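Local coordinates for sperm-specific class P protein 34 (Caenorhabditis elegans, PDB 1M1S), which is of unknown function but belongs to the major sperm protein family, with an immunoglobulin-like beta fold, and is probably specific to nematode sperm, at residues Ser27-Ser33 and Gly64-Ile70; Leu39-Val43 and Ala98-Ala102; Ile82-Glu88 and Gln105-Val111. All coordinates share one frame; numbering follows the deposited sequence.

Contact 1 of 3, residues Ser27-Ser33 and Gly64-Ile70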
loop_
_atom_site.group_PDB
_atom_site.type_symbol
_atom_site.label_atom_id
_atom_site.label_comp_id
_atom_site.label_asym_id
_atom_site.label_seq_id
_atom_site.Cartn_x
_atom_site.Cartn_y
_atom_site.Cartn_z
ATOM N N SER A 27 -6.190 8.685 -7.150
ATOM C CA SER A 27 -7.113 7.787 -6.442
ATOM C C SER A 27 -6.669 7.553 -4.995
ATOM O O SER A 27 -5.487 7.400 -4.731
ATOM C CB SER A 27 -7.205 6.437 -7.143
ATOM O OG SER A 27 -5.978 5.744 -7.003
ATOM N N THR A 28 -7.623 7.496 -4.069
ATOM C CA THR A 28 -7.310 7.276 -2.652
ATOM C C THR A 28 -7.691 5.830 -2.334
ATOM O O THR A 28 -8.614 5.274 -2.951
ATOM C CB THR A 28 -8.131 8.211 -1.679
ATOM O OG1 THR A 28 -8.064 9.586 -2.100
ATOM C CG2 THR A 28 -7.548 8.131 -0.269
ATOM N N HIS A 29 -6.922 5.187 -1.454
ATOM C CA HIS A 29 -7.222 3.813 -1.070
ATOM C C HIS A 29 -7.317 3.632 0.437
ATOM O O HIS A 29 -6.653 4.313 1.203
ATOM C CB HIS A 29 -6.216 2.836 -1.687
ATOM C CG HIS A 29 -6.119 2.929 -3.179
ATOM N ND1 HIS A 29 -6.617 1.963 -4.027
ATOM C CD2 HIS A 29 -5.603 3.895 -3.977
ATOM C CE1 HIS A 29 -6.418 2.331 -5.280
ATOM N NE2 HIS A 29 -5.805 3.500 -5.273
ATOM N N ASN A 30 -8.169 2.713 0.848
ATOM C CA ASN A 30 -8.383 2.432 2.249
ATOM C C ASN A 30 -7.719 1.100 2.586
ATOM O O ASN A 30 -8.095 0.075 2.034
ATOM C CB ASN A 30 -9.901 2.344 2.486
ATOM C CG ASN A 30 -10.283 2.173 3.954
ATOM O OD1 ASN A 30 -9.413 2.079 4.833
ATOM N ND2 ASN A 30 -11.598 2.127 4.226
ATOM N N ILE A 31 -6.700 1.101 3.437
ATOM C CA ILE A 31 -6.082 -0.167 3.828
ATOM C C ILE A 31 -6.723 -0.500 5.171
ATOM O O ILE A 31 -6.540 0.235 6.136
ATOM C CB ILE A 31 -4.547 -0.055 3.970
ATOM C CG1 ILE A 31 -3.949 0.395 2.648
ATOM C CG2 ILE A 31 -3.937 -1.394 4.372
ATOM C CD1 ILE A 31 -2.466 0.647 2.699
ATOM N N THR A 32 -7.551 -1.540 5.210
ATOM C CA THR A 32 -8.216 -1.915 6.456
ATOM C C THR A 32 -7.708 -3.191 7.081
ATOM O O THR A 32 -7.419 -4.158 6.383
ATOM C CB THR A 32 -9.743 -1.967 6.310
ATOM O OG1 THR A 32 -10.100 -2.607 5.085
ATOM C CG2 THR A 32 -10.291 -0.584 6.305
ATOM N N SER A 33 -7.571 -3.163 8.403
ATOM C CA SER A 33 -7.062 -4.302 9.156
ATOM C C SER A 33 -8.125 -5.318 9.569
ATOM O O SER A 33 -9.297 -4.991 9.703
ATOM C CB SER A 33 -6.331 -3.800 10.398
ATOM O OG SER A 33 -5.748 -4.870 11.120
ATOM N N GLY A 64 -8.585 -1.711 12.189
ATOM C CA GLY A 64 -8.705 -0.314 11.795
ATOM C C GLY A 64 -8.683 0.033 10.323
ATOM O O GLY A 64 -9.142 -0.738 9.479
ATOM N N LYS A 65 -8.119 1.198 10.026
ATOM C CA LYS A 65 -8.080 1.718 8.664
ATOM C C LYS A 65 -6.947 2.750 8.544
ATOM O O LYS A 65 -6.655 3.437 9.518
ATOM C CB LYS A 65 -9.438 2.393 8.359
ATOM C CG LYS A 65 -10.049 3.274 9.508
ATOM C CD LYS A 65 -11.469 3.797 9.196
ATOM C CE LYS A 65 -12.066 4.596 10.367
ATOM N NZ LYS A 65 -13.489 5.093 10.152
ATOM N N SER A 66 -6.276 2.808 7.386
ATOM C CA SER A 66 -5.154 3.744 7.091
ATOM C C SER A 66 -5.207 4.063 5.601
ATOM O O SER A 66 -5.414 3.131 4.812
ATOM C CB SER A 66 -3.792 3.117 7.383
ATOM O OG SER A 66 -3.658 2.805 8.760
ATOM N N LYS A 67 -5.008 5.333 5.206
ATOM C CA LYS A 67 -5.075 5.651 3.766
ATOM C C LYS A 67 -3.840 5.623 2.935
ATOM O O LYS A 67 -2.752 5.908 3.413
ATOM C CB LYS A 67 -5.899 6.895 3.488
ATOM C CG LYS A 67 -5.277 8.185 3.878
ATOM C CD LYS A 67 -5.600 9.225 2.842
ATOM C CE LYS A 67 -5.180 10.602 3.289
ATOM N NZ LYS A 67 -5.365 11.546 2.155
ATOM N N LEU A 68 -4.051 5.316 1.668
ATOM C CA LEU A 68 -2.954 5.264 0.751
ATOM C C LEU A 68 -3.218 6.235 -0.384
ATOM O O LEU A 68 -4.300 6.228 -0.954
ATOM C CB LEU A 68 -2.807 3.825 0.175
ATOM C CG LEU A 68 -1.614 3.483 -0.711
ATOM C CD1 LEU A 68 -0.294 3.762 0.020
ATOM C CD2 LEU A 68 -1.699 2.015 -1.130
ATOM N N ASP A 69 -2.219 7.083 -0.657
ATOM C CA ASP A 69 -2.280 8.077 -1.712
ATOM C C ASP A 69 -1.367 7.745 -2.899
ATOM O O ASP A 69 -0.146 7.828 -2.744
ATOM C CB ASP A 69 -1.992 9.470 -1.166
ATOM C CG ASP A 69 -3.015 9.960 -0.210
ATOM O OD1 ASP A 69 -4.052 9.241 -0.145
ATOM O OD2 ASP A 69 -2.829 11.003 0.434
ATOM N N ILE A 70 -1.941 7.308 -4.027
ATOM C CA ILE A 70 -1.225 6.987 -5.280
ATOM C C ILE A 70 -1.525 8.173 -6.215
ATOM O O ILE A 70 -2.685 8.555 -6.314
ATOM C CB ILE A 70 -1.764 5.654 -5.884
ATOM C CG1 ILE A 70 -1.831 4.619 -4.809
ATOM C CG2 ILE A 70 -0.992 5.241 -7.073
ATOM C CD1 ILE A 70 -2.500 3.304 -5.182
HETATM O O HOH W 1 -11.535 -2.499 9.189
#

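Contact 2 of 3, residues Leu39-Val43 and Ala98-Ala102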
loop_
_atom_site.group_PDB
_atom_site.type_symbol
_atom_site.label_atom_id
_atom_site.label_comp_id
_atom_site.label_asym_id
_atom_site.label_seq_id
_atom_site.Cartn_x
_atom_site.Cartn_y
_atom_site.Cartn_z
ATOM N N LEU A 39 -0.635 -3.658 12.775
ATOM C CA LEU A 39 0.115 -3.976 11.566
ATOM C C LEU A 39 1.005 -2.826 11.076
ATOM O O LEU A 39 0.746 -1.639 11.335
ATOM C CB LEU A 39 -0.838 -4.395 10.435
ATOM C CG LEU A 39 -1.813 -5.556 10.614
ATOM C CD1 LEU A 39 -2.776 -5.558 9.448
ATOM C CD2 LEU A 39 -1.080 -6.881 10.726
ATOM N N ALA A 40 2.065 -3.211 10.374
ATOM C CA ALA A 40 3.009 -2.283 9.792
ATOM C C ALA A 40 2.925 -2.600 8.320
ATOM O O ALA A 40 2.777 -3.751 7.956
ATOM C CB ALA A 40 4.407 -2.561 10.312
ATOM N N PHE A 41 2.925 -1.597 7.465
ATOM C CA PHE A 41 2.874 -1.912 6.056
ATOM C C PHE A 41 3.991 -1.237 5.277
ATOM O O PHE A 41 4.424 -0.133 5.628
ATOM C CB PHE A 41 1.473 -1.664 5.461
ATOM C CG PHE A 41 1.076 -0.213 5.341
ATOM C CD1 PHE A 41 1.415 0.529 4.209
ATOM C CD2 PHE A 41 0.307 0.397 6.324
ATOM C CE1 PHE A 41 0.986 1.858 4.050
ATOM C CE2 PHE A 41 -0.132 1.733 6.178
ATOM C CZ PHE A 41 0.212 2.464 5.037
ATOM N N LYS A 42 4.456 -1.934 4.241
ATOM C CA LYS A 42 5.512 -1.470 3.353
ATOM C C LYS A 42 4.939 -1.418 1.949
ATOM O O LYS A 42 4.348 -2.391 1.506
ATOM C CB LYS A 42 6.665 -2.461 3.365
ATOM C CG LYS A 42 7.759 -2.126 2.371
ATOM C CD LYS A 42 8.907 -3.071 2.495
ATOM C CE LYS A 42 9.959 -2.723 1.487
ATOM N NZ LYS A 42 11.170 -3.589 1.588
ATOM N N VAL A 43 5.166 -0.319 1.232
ATOM C CA VAL A 43 4.653 -0.159 -0.137
ATOM C C VAL A 43 5.745 -0.157 -1.233
ATOM O O VAL A 43 6.529 0.786 -1.343
ATOM C CB VAL A 43 3.768 1.112 -0.223
ATOM C CG1 VAL A 43 3.082 1.219 -1.561
ATOM C CG2 VAL A 43 2.752 1.078 0.871
ATOM N N ALA A 98 10.903 -1.244 11.171
ATOM C CA ALA A 98 11.538 -2.285 11.986
ATOM C C ALA A 98 11.220 -3.731 11.585
ATOM O O ALA A 98 12.149 -4.509 11.331
ATOM C CB ALA A 98 11.284 -2.055 13.458
ATOM N N PRO A 99 9.918 -4.096 11.446
ATOM C CA PRO A 99 9.663 -5.490 11.054
ATOM C C PRO A 99 9.990 -5.809 9.579
ATOM O O PRO A 99 9.918 -6.958 9.175
ATOM C CB PRO A 99 8.173 -5.672 11.378
ATOM C CG PRO A 99 7.627 -4.347 11.112
ATOM C CD PRO A 99 8.644 -3.409 11.738
ATOM N N PHE A 100 10.358 -4.800 8.787
ATOM C CA PHE A 100 10.698 -5.022 7.372
ATOM C C PHE A 100 12.205 -5.083 7.155
ATOM O O PHE A 100 12.682 -5.871 6.343
ATOM C CB PHE A 100 10.023 -3.985 6.466
ATOM C CG PHE A 100 8.523 -4.030 6.528
ATOM C CD1 PHE A 100 7.811 -2.982 7.114
ATOM C CD2 PHE A 100 7.830 -5.158 6.086
ATOM C CE1 PHE A 100 6.426 -3.043 7.279
ATOM C CE2 PHE A 100 6.440 -5.243 6.242
ATOM C CZ PHE A 100 5.735 -4.176 6.847
ATOM N N LYS A 101 12.942 -4.257 7.900
ATOM C CA LYS A 101 14.408 -4.236 7.881
ATOM C C LYS A 101 14.828 -5.570 8.512
ATOM O O LYS A 101 15.998 -5.970 8.457
ATOM C CB LYS A 101 14.925 -3.086 8.770
ATOM C CG LYS A 101 14.828 -1.679 8.197
ATOM C CD LYS A 101 15.331 -0.640 9.206
ATOM C CE LYS A 101 15.683 0.666 8.520
ATOM N NZ LYS A 101 16.060 1.708 9.490
ATOM N N ALA A 102 13.843 -6.194 9.173
ATOM C CA ALA A 102 13.974 -7.466 9.883
ATOM C C ALA A 102 13.608 -8.682 9.042
ATOM O O ALA A 102 13.913 -9.819 9.429
ATOM C CB ALA A 102 13.098 -7.452 11.136
#

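Contact 3 of 3, residues Ile82-Glu88 and Gln105-Val111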
loop_
_atom_site.group_PDB
_atom_site.type_symbol
_atom_site.label_atom_id
_atom_site.label_comp_id
_atom_site.label_asym_id
_atom_site.label_seq_id
_atom_site.Cartn_x
_atom_site.Cartn_y
_atom_site.Cartn_z
ATOM N N ILE A 82 1.634 -2.091 -7.305
ATOM C CA ILE A 82 2.091 -1.686 -5.979
ATOM C C ILE A 82 1.920 -2.930 -5.125
ATOM O O ILE A 82 0.874 -3.579 -5.184
ATOM C CB ILE A 82 1.189 -0.582 -5.387
ATOM C CG1 ILE A 82 1.679 0.790 -5.814
ATOM C CG2 ILE A 82 1.109 -0.688 -3.867
ATOM C CD1 ILE A 82 0.703 1.841 -5.482
ATOM N N VAL A 83 2.956 -3.306 -4.386
ATOM C CA VAL A 83 2.843 -4.478 -3.534
ATOM C C VAL A 83 2.906 -4.027 -2.097
ATOM O O VAL A 83 3.915 -3.472 -1.668
ATOM C CB VAL A 83 3.967 -5.520 -3.798
ATOM C CG1 VAL A 83 3.727 -6.770 -2.973
ATOM C CG2 VAL A 83 3.978 -5.919 -5.242
ATOM N N ILE A 84 1.827 -4.250 -1.356
ATOM C CA ILE A 84 1.804 -3.860 0.044
ATOM C C ILE A 84 2.134 -5.080 0.870
ATOM O O ILE A 84 1.474 -6.107 0.746
ATOM C CB ILE A 84 0.430 -3.302 0.480
ATOM C CG1 ILE A 84 0.033 -2.146 -0.415
ATOM C CG2 ILE A 84 0.490 -2.780 1.920
ATOM C CD1 ILE A 84 -1.400 -1.899 -0.361
ATOM N N GLN A 85 3.226 -4.994 1.621
ATOM C CA GLN A 85 3.636 -6.083 2.511
ATOM C C GLN A 85 3.203 -5.653 3.900
ATOM O O GLN A 85 3.149 -4.451 4.170
ATOM C CB GLN A 85 5.155 -6.267 2.510
ATOM C CG GLN A 85 5.769 -6.642 1.159
ATOM C CD GLN A 85 7.193 -7.166 1.290
ATOM O OE1 GLN A 85 7.941 -6.741 2.173
ATOM N NE2 GLN A 85 7.565 -8.120 0.425
ATOM N N TYR A 86 2.843 -6.606 4.759
ATOM C CA TYR A 86 2.446 -6.269 6.135
ATOM C C TYR A 86 3.097 -7.163 7.161
ATOM O O TYR A 86 3.724 -8.156 6.820
ATOM C CB TYR A 86 0.921 -6.259 6.344
ATOM C CG TYR A 86 0.216 -7.524 5.953
ATOM C CD1 TYR A 86 0.044 -8.589 6.862
ATOM C CD2 TYR A 86 -0.268 -7.674 4.657
ATOM C CE1 TYR A 86 -0.594 -9.777 6.459
ATOM C CE2 TYR A 86 -0.903 -8.829 4.256
ATOM C CZ TYR A 86 -1.056 -9.874 5.146
ATOM O OH TYR A 86 -1.618 -11.021 4.669
ATOM N N ALA A 87 2.920 -6.826 8.425
ATOM C CA ALA A 87 3.508 -7.615 9.482
ATOM C C ALA A 87 2.774 -7.245 10.735
ATOM O O ALA A 87 2.310 -6.127 10.836
ATOM C CB ALA A 87 4.964 -7.239 9.629
ATOM N N GLU A 88 2.670 -8.164 11.689
ATOM C CA GLU A 88 2.011 -7.883 12.962
ATOM C C GLU A 88 3.006 -7.219 13.872
ATOM O O GLU A 88 4.181 -7.573 13.860
ATOM C CB GLU A 88 1.541 -9.162 13.591
ATOM C CG GLU A 88 0.307 -9.664 12.946
ATOM C CD GLU A 88 0.206 -11.163 13.025
ATOM O OE1 GLU A 88 0.734 -11.735 14.007
ATOM O OE2 GLU A 88 -0.381 -11.769 12.095
ATOM N N GLN A 105 7.924 -9.645 6.789
ATOM C CA GLN A 105 6.694 -9.594 5.992
ATOM C C GLN A 105 5.889 -10.900 6.173
ATOM O O GLN A 105 6.452 -12.003 6.115
ATOM C CB GLN A 105 7.012 -9.362 4.506
ATOM C CG GLN A 105 7.980 -10.361 3.874
ATOM C CD GLN A 105 9.427 -9.995 4.096
ATOM O OE1 GLN A 105 9.904 -9.956 5.226
ATOM N NE2 GLN A 105 10.128 -9.709 3.013
ATOM N N GLN A 106 4.590 -10.758 6.436
ATOM C CA GLN A 106 3.693 -11.893 6.661
ATOM C C GLN A 106 2.683 -12.053 5.538
ATOM O O GLN A 106 1.850 -12.959 5.566
ATOM C CB GLN A 106 2.923 -11.709 7.971
ATOM C CG GLN A 106 3.750 -11.783 9.244
ATOM C CD GLN A 106 3.002 -11.237 10.446
ATOM O OE1 GLN A 106 1.769 -11.130 10.430
ATOM N NE2 GLN A 106 3.744 -10.826 11.467
ATOM N N GLY A 107 2.719 -11.148 4.572
ATOM C CA GLY A 107 1.797 -11.227 3.455
ATOM C C GLY A 107 1.845 -10.010 2.552
ATOM O O GLY A 107 2.324 -8.951 2.952
ATOM N N GLU A 108 1.341 -10.156 1.331
ATOM C CA GLU A 108 1.342 -9.054 0.381
ATOM C C GLU A 108 0.132 -9.042 -0.527
ATOM O O GLU A 108 -0.347 -10.091 -0.956
ATOM C CB GLU A 108 2.626 -9.026 -0.473
ATOM C CG GLU A 108 3.150 -10.389 -0.926
ATOM C CD GLU A 108 4.305 -10.323 -1.943
ATOM O OE1 GLU A 108 4.001 -10.429 -3.155
ATOM O OE2 GLU A 108 5.501 -10.217 -1.538
ATOM N N ILE A 109 -0.375 -7.836 -0.764
ATOM C CA ILE A 109 -1.503 -7.591 -1.647
ATOM C C ILE A 109 -0.929 -6.793 -2.830
ATOM O O ILE A 109 -0.011 -5.983 -2.652
ATOM C CB ILE A 109 -2.604 -6.798 -0.904
ATOM C CG1 ILE A 109 -3.616 -7.740 -0.241
ATOM C CG2 ILE A 109 -3.361 -5.918 -1.862
ATOM C CD1 ILE A 109 -3.094 -8.582 0.885
ATOM N N ILE A 110 -1.430 -7.061 -4.036
ATOM C CA ILE A 110 -0.956 -6.393 -5.253
ATOM C C ILE A 110 -1.996 -5.438 -5.810
ATOM O O ILE A 110 -3.002 -5.871 -6.359
ATOM C CB ILE A 110 -0.593 -7.439 -6.395
ATOM C CG1 ILE A 110 0.720 -8.147 -6.075
ATOM C CG2 ILE A 110 -0.467 -6.772 -7.774
ATOM C CD1 ILE A 110 1.114 -9.227 -7.084
ATOM N N VAL A 111 -1.774 -4.141 -5.681
ATOM C CA VAL A 111 -2.726 -3.205 -6.256
ATOM C C VAL A 111 -2.293 -2.917 -7.703
ATOM O O VAL A 111 -1.151 -2.511 -7.961
ATOM C CB VAL A 111 -2.777 -1.910 -5.458
ATOM C CG1 VAL A 111 -3.951 -1.042 -5.921
ATOM C CG2 VAL A 111 -2.837 -2.231 -3.963
HETATM O O HOH W 2 -1.104 -12.923 6.792
#

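Contact 1 of 3, residues Ser27-Ser33 and Gly64-Ile70
His29 and Ile70 cross at about a right angle on the inner face of an antiparallel strand pair, the isoleucine sending its CD1 methyl to the imidazole, 3.3 Å from His29 NE2. With CG1 anti to its carbonyl carbon (chi1 -48°), Ile70 leans that methyl across to the histidine. The ring is gripped at both nitrogens: His29 NE2 lies 2.8 Å from Ser27 OG, a hydrogen bond whose donor is open, and ND1 bonds to Pro15 O on strand 11-20. With an alanine here, Pro15 O would probably lose its ND1 bond, Ser27 OG be left with Tyr20 OH, and a gap open beside the Ile70 methyl. Further along, Ile31 CD1 meets Leu68 CB at 4.1 Å, the two chains slanting across one another. On the other face Thr28 and Asp69 run side by side, Thr28 CG2 3.7 Å from Asp69 OD1, while Lys67 NZ bridges to Asp69 OD2 at 3.1 Å on its syn lone pair. Backbone bonds such as Leu68 N to His29 O, 2.8 Å, hold the register. The pair is thus two-sided: a mainly apolar inner face whose polar groups, on His29, Ser27 and Ser66 (to Phe59 O), are hydrogen-bonded, and an outer face carrying charge.

Contact 2 of 3, residues Leu39-Val43 and Ala98-Ala102
Phe100 meets the strand at Ala40-Lys42 without a single hydrogen bond across the contact, the short, weakly bonded helix about 98-101 standing off with CA atoms no nearer than 7.5 Å, as between Ala40 and Pro99. Side chains span that distance, and Phe100 does most of it. Its CG is anti to its own carbonyl carbon (chi1 -61°), which throws the ring forward from the helical turn to the strand. There Lys42 lays its CB squarely over one face, 3.7 Å from the centroid of the Phe100 ring and only 1° off the ring normal, a textbook CH-pi contact. Lysine and phenylalanine slide past each other in opposite directions: the extended Lys42 chain runs back over the ring, with Lys42 CD 4.2 Å from Phe100 CG, and carries its ammonium end away. The opposite face of the ring is met by its own neighbour, Pro99, whose CG sits toward the rim. At the far end of the ring, Phe100 CZ comes edge-on to the backbone, 3.2 Å from Ala40 O, while Phe100 CE1 rests 3.7 Å from Ala40 CB. That same methyl also takes Pro99 CG, at 3.8 Å, so the small alanine side chain touches Pro99 and Phe100 alike. Behind these residues the strand is bonded on its two flanks, Lys42 pairing with Gln85 and Ala40 with Ala87 on one side, Phe41 with Gly58 on the other; the CB of Phe41 points away from the helix, and its ring packs on Ile31 and Ile84. Chemically, then, what holds the helical turn to the strand across these two segments is apolar and CH-pi contact, the lysine contributing its methylenes as a lid for the aromatic ring rather than its charge.

Contact 3 of 3, residues Ile82-Glu88 and Gln105-Val111
Tyr86 sets its CG between its own backbone N and carbonyl carbon (chi1 55°), a rotation that swings the phenol across the neighbouring strand to lie over Gly107. The glycine meets the ring face, Gly107 CA standing 4.0 Å from the centroid of the Tyr86 ring, and a side chain at that position would run into the tyrosine hydroxyl. At the ring's edge Ile109 CD1 reaches Tyr86 CE2 at 4.0 Å. The hydroxyl, beyond the glycine, donates to a water, 2.9 Å from Tyr86 OH, that in turn donates to Gln106 O, closing a small bridge between the two segments; it also has a weak bond to Ser9 O. Deeper along the same face Ile84 CD1 meets Val111 CG2 at 3.9 Å, their side chains aslant, and both belong to the interior. On the other face of the sheet, the one with Val83, Gln85, Glu108 and Ile110, a chi1 of -175° holds Val83 CG1 anti to its backbone N and brings it against Glu108 CB at 3.5 Å, while Val83 and Ile110 lie side by side and point the same way. Paired bonds link Ile82 with Val111 and Ile84 with Ile109, and at the end by Gln105, Gln106 N reaches Tyr86 O at 2.8 Å with a nearly straight angle of 170°. Inward, Ile84 also packs on Phe41 and Leu68, and Ile109 on Val13. This pairing of strand 79-89 with the last strand, 107-115, is part of the immunoglobulin-like beta sandwich of the major sperm protein domain.

From the N terminus, strand 25-33 comes first and, after 30 residues, strand 65-72 returns beside it to close contact 1. Strand 38-45 starts inside that loop, but its contact with helix 98-101 lies beyond it, so contact 2 crosses contact 1. Contact 3 opens after contact 1 has closed, making those two serial; its loop from 88 to 105 carries the helix of contact 2, so contacts 2 and 3 cross as well. In space they come together: Ile70 packs on Ile82 and His29 on Val111, joining contacts 1 and 3 through the interior, while Leu39 against Ser33 ties contact 2 to contact 1. The helix lies on the outer side of strand 38-45.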